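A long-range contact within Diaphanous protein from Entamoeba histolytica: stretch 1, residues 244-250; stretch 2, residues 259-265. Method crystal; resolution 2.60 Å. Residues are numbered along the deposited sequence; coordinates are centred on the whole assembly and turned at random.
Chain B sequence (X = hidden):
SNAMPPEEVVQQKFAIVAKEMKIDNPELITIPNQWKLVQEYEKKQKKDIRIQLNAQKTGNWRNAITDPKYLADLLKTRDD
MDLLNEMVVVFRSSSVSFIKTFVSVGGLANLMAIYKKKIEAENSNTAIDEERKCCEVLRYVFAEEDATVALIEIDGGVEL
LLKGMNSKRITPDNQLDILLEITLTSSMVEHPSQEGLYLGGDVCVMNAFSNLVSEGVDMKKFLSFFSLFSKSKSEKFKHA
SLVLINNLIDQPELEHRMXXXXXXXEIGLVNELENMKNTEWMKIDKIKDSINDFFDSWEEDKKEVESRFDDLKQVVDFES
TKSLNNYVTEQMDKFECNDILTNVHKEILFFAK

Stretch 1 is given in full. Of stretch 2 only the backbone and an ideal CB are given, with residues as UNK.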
# COMPACT_ATOMS: atom_id res chain seq x y z
N LEU B 244 17.49 -6.37 10.52
CA LEU B 244 17.25 -5.93 11.89
C LEU B 244 18.32 -6.46 12.86
O LEU B 244 18.81 -5.75 13.75
CB LEU B 244 15.87 -6.38 12.37
CG LEU B 244 15.60 -5.95 13.80
CD1 LEU B 244 15.80 -4.46 13.84
CD2 LEU B 244 14.21 -6.35 14.29
N ILE B 245 18.67 -7.73 12.69
CA ILE B 245 19.61 -8.39 13.57
C ILE B 245 20.95 -7.72 13.47
O ILE B 245 21.51 -7.28 14.47
CB ILE B 245 19.73 -9.89 13.28
CG1 ILE B 245 18.52 -10.63 13.87
CG2 ILE B 245 20.98 -10.46 13.93
CD1 ILE B 245 18.23 -11.93 13.13
N ASN B 246 21.46 -7.62 12.25
CA ASN B 246 22.70 -6.92 11.99
C ASN B 246 22.73 -5.47 12.49
O ASN B 246 23.76 -5.01 12.95
CB ASN B 246 23.12 -7.04 10.52
CG ASN B 246 23.59 -8.45 10.19
OD1 ASN B 246 23.93 -9.21 11.11
ND2 ASN B 246 23.60 -8.81 8.90
N ASN B 247 21.59 -4.78 12.42
CA ASN B 247 21.51 -3.42 12.94
C ASN B 247 21.67 -3.42 14.45
O ASN B 247 22.35 -2.58 15.01
CB ASN B 247 20.21 -2.71 12.53
CG ASN B 247 20.15 -2.40 11.03
OD1 ASN B 247 21.09 -2.69 10.28
ND2 ASN B 247 19.02 -1.84 10.57
N LEU B 248 21.04 -4.38 15.11
CA LEU B 248 21.09 -4.43 16.57
C LEU B 248 22.49 -4.76 17.07
O LEU B 248 22.93 -4.27 18.08
CB LEU B 248 20.09 -5.45 17.12
CG LEU B 248 18.62 -5.11 16.95
CD1 LEU B 248 17.77 -6.33 17.26
CD2 LEU B 248 18.23 -3.91 17.81
N ILE B 249 23.17 -5.62 16.33
CA ILE B 249 24.53 -6.01 16.64
C ILE B 249 25.51 -4.91 16.23
O ILE B 249 26.53 -4.71 16.88
CB ILE B 249 24.86 -7.33 15.93
CG1 ILE B 249 23.97 -8.44 16.50
CG2 ILE B 249 26.34 -7.67 16.07
CD1 ILE B 249 24.05 -9.76 15.71
N ASP B 250 25.21 -4.18 15.16
CA ASP B 250 26.07 -3.08 14.74
C ASP B 250 26.09 -1.95 15.77
O ASP B 250 25.34 -1.00 15.69
CB ASP B 250 25.62 -2.52 13.39
CG ASP B 250 26.54 -1.43 12.89
OD1 ASP B 250 27.69 -1.34 13.38
OD2 ASP B 250 26.12 -0.65 12.01
N UNK B 259 27.93 -8.35 23.34
CA UNK B 259 26.77 -8.58 24.22
C UNK B 259 25.45 -8.90 23.52
O UNK B 259 24.77 -9.88 23.88
CB UNK B 259 26.56 -7.34 25.09
N UNK B 260 25.07 -8.07 22.56
CA UNK B 260 23.87 -8.26 21.76
C UNK B 260 23.94 -9.58 20.96
O UNK B 260 23.02 -10.42 21.01
CB UNK B 260 23.68 -7.07 20.82
N UNK B 261 25.03 -9.76 20.23
CA UNK B 261 25.23 -11.00 19.51
C UNK B 261 25.23 -12.24 20.43
O UNK B 261 24.73 -13.30 20.04
CB UNK B 261 26.55 -10.93 18.74
N UNK B 262 25.78 -12.13 21.65
CA UNK B 262 25.72 -13.26 22.58
C UNK B 262 24.25 -13.67 22.86
O UNK B 262 23.94 -14.86 22.80
CB UNK B 262 26.43 -12.90 23.89
N UNK B 263 23.38 -12.69 23.13
CA UNK B 263 21.94 -12.92 23.27
C UNK B 263 21.36 -13.71 22.08
O UNK B 263 20.48 -14.54 22.25
CB UNK B 263 21.21 -11.58 23.41
N UNK B 264 21.83 -13.42 20.88
CA UNK B 264 21.33 -14.11 19.70
C UNK B 264 21.94 -15.49 19.61
O UNK B 264 21.27 -16.45 19.26
CB UNK B 264 21.63 -13.31 18.43
N UNK B 265 23.23 -15.60 19.92
CA UNK B 265 23.84 -16.91 19.96
C UNK B 265 23.11 -17.78 20.97
O UNK B 265 22.83 -18.95 20.71
CB UNK B 265 25.33 -16.81 20.30

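Both stretches are helical, and their axes come within 9.4 Å of each other at 139° between N-to-C directions. The chain closes toward stretch 1 at position 260, whose CA lies 5.6 Å from the CA of Ile 249.

Position 259 has nothing of stretch 1 within 5.5 Å of its ideal CB. Stretch 1 sets no demand here, and many side chains would fit. The residue is Asp 259, which makes no contact with stretch 1.

Position 260 points its CB toward stretch 1. The ideal CB is 4.0 Å from Leu 248 O and 4.4 Å from Ile 249 CA. With the backbones this close, a small or medium apolar side chain suits best: alanine, valine, perhaps isoleucine. The residue is Val 260, chi1 t. Its CG1 packs 3.6 Å from Ile 249 CG1 and also lies 3.6 Å from Leu 248 O, a contact without a hydrogen bond.

Position 261 points sideways. Its ideal CB is 4.1 Å from Ile 249 CD1, so the base of the side chain should be aliphatic. The rest can run along the flank of Ile 249, which would suit leucine, methionine, lysine or arginine. The residue is Arg 261. Its CB sits 4.0 Å from Ile 249 CD1, and Ile 249 CG2 lies over one face of the guanidinium. NH2 is hydrogen-bonded elsewhere in the structure.

Position 262 is out of reach of stretch 1, which leaves the choice open. The residue is Asn 262, which touches a crystal neighbour.

Position 263 is also out of reach. A small polar residue is one of many options. The residue is Ser 263, whose OG donates to Asp 259 O at 3.3 Å.

Position 264 points toward stretch 1. Its ideal CB is 5.1 Å from Ile 249 CD1 and 5.4 Å from Ile 245 CG2. Ile 245, Leu 248 and Ile 249 offer an apolar surface and no side-chain polar partner. A large apolar side chain is wanted; leucine, methionine or phenylalanine would serve. The residue is Phe 264, chi1 m. Ile 245 CG2 sits over one ring face, 4.2 Å from the centroid of the Phe 264 ring and 5° off the normal, a CH-pi contact. Leu 248 CD1 meets the ring edge 4.0 Å from Phe 264 CZ.

Position 265 is out of reach and unconstrained by stretch 1. The residue is Ile 265, which touches a crystal neighbour.

Stretch 2 259-265: DVRNSFI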
# COMPACT_ATOMS: atom_id res chain seq x y z
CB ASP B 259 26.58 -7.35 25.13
CG ASP B 259 25.51 -7.57 26.19
OD1 ASP B 259 25.80 -8.24 27.21
OD2 ASP B 259 24.38 -7.06 26.00
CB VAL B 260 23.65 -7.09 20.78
CG1 VAL B 260 22.68 -7.47 19.70
CG2 VAL B 260 23.16 -5.85 21.53
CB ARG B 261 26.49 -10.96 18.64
CG ARG B 261 26.70 -12.25 17.85
CD ARG B 261 27.92 -12.21 16.99
NE ARG B 261 28.80 -11.16 17.47
CZ ARG B 261 29.43 -10.30 16.69
NH1 ARG B 261 29.29 -10.34 15.36
NH2 ARG B 261 30.21 -9.40 17.24
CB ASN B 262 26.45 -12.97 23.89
CG ASN B 262 27.98 -13.12 23.77
OD1 ASN B 262 28.52 -13.69 22.81
ND2 ASN B 262 28.69 -12.62 24.79
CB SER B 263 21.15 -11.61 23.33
OG SER B 263 21.63 -10.71 24.29
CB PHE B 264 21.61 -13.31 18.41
CG PHE B 264 20.60 -12.23 18.14
CD1 PHE B 264 19.35 -12.55 17.63
CD2 PHE B 264 20.89 -10.90 18.40
CE1 PHE B 264 18.41 -11.56 17.38
CE2 PHE B 264 19.95 -9.89 18.16
CZ PHE B 264 18.71 -10.22 17.64
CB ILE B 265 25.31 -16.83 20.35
CG1 ILE B 265 26.13 -16.30 19.18
CG2 ILE B 265 25.81 -18.21 20.76
CD1 ILE B 265 27.43 -15.71 19.60
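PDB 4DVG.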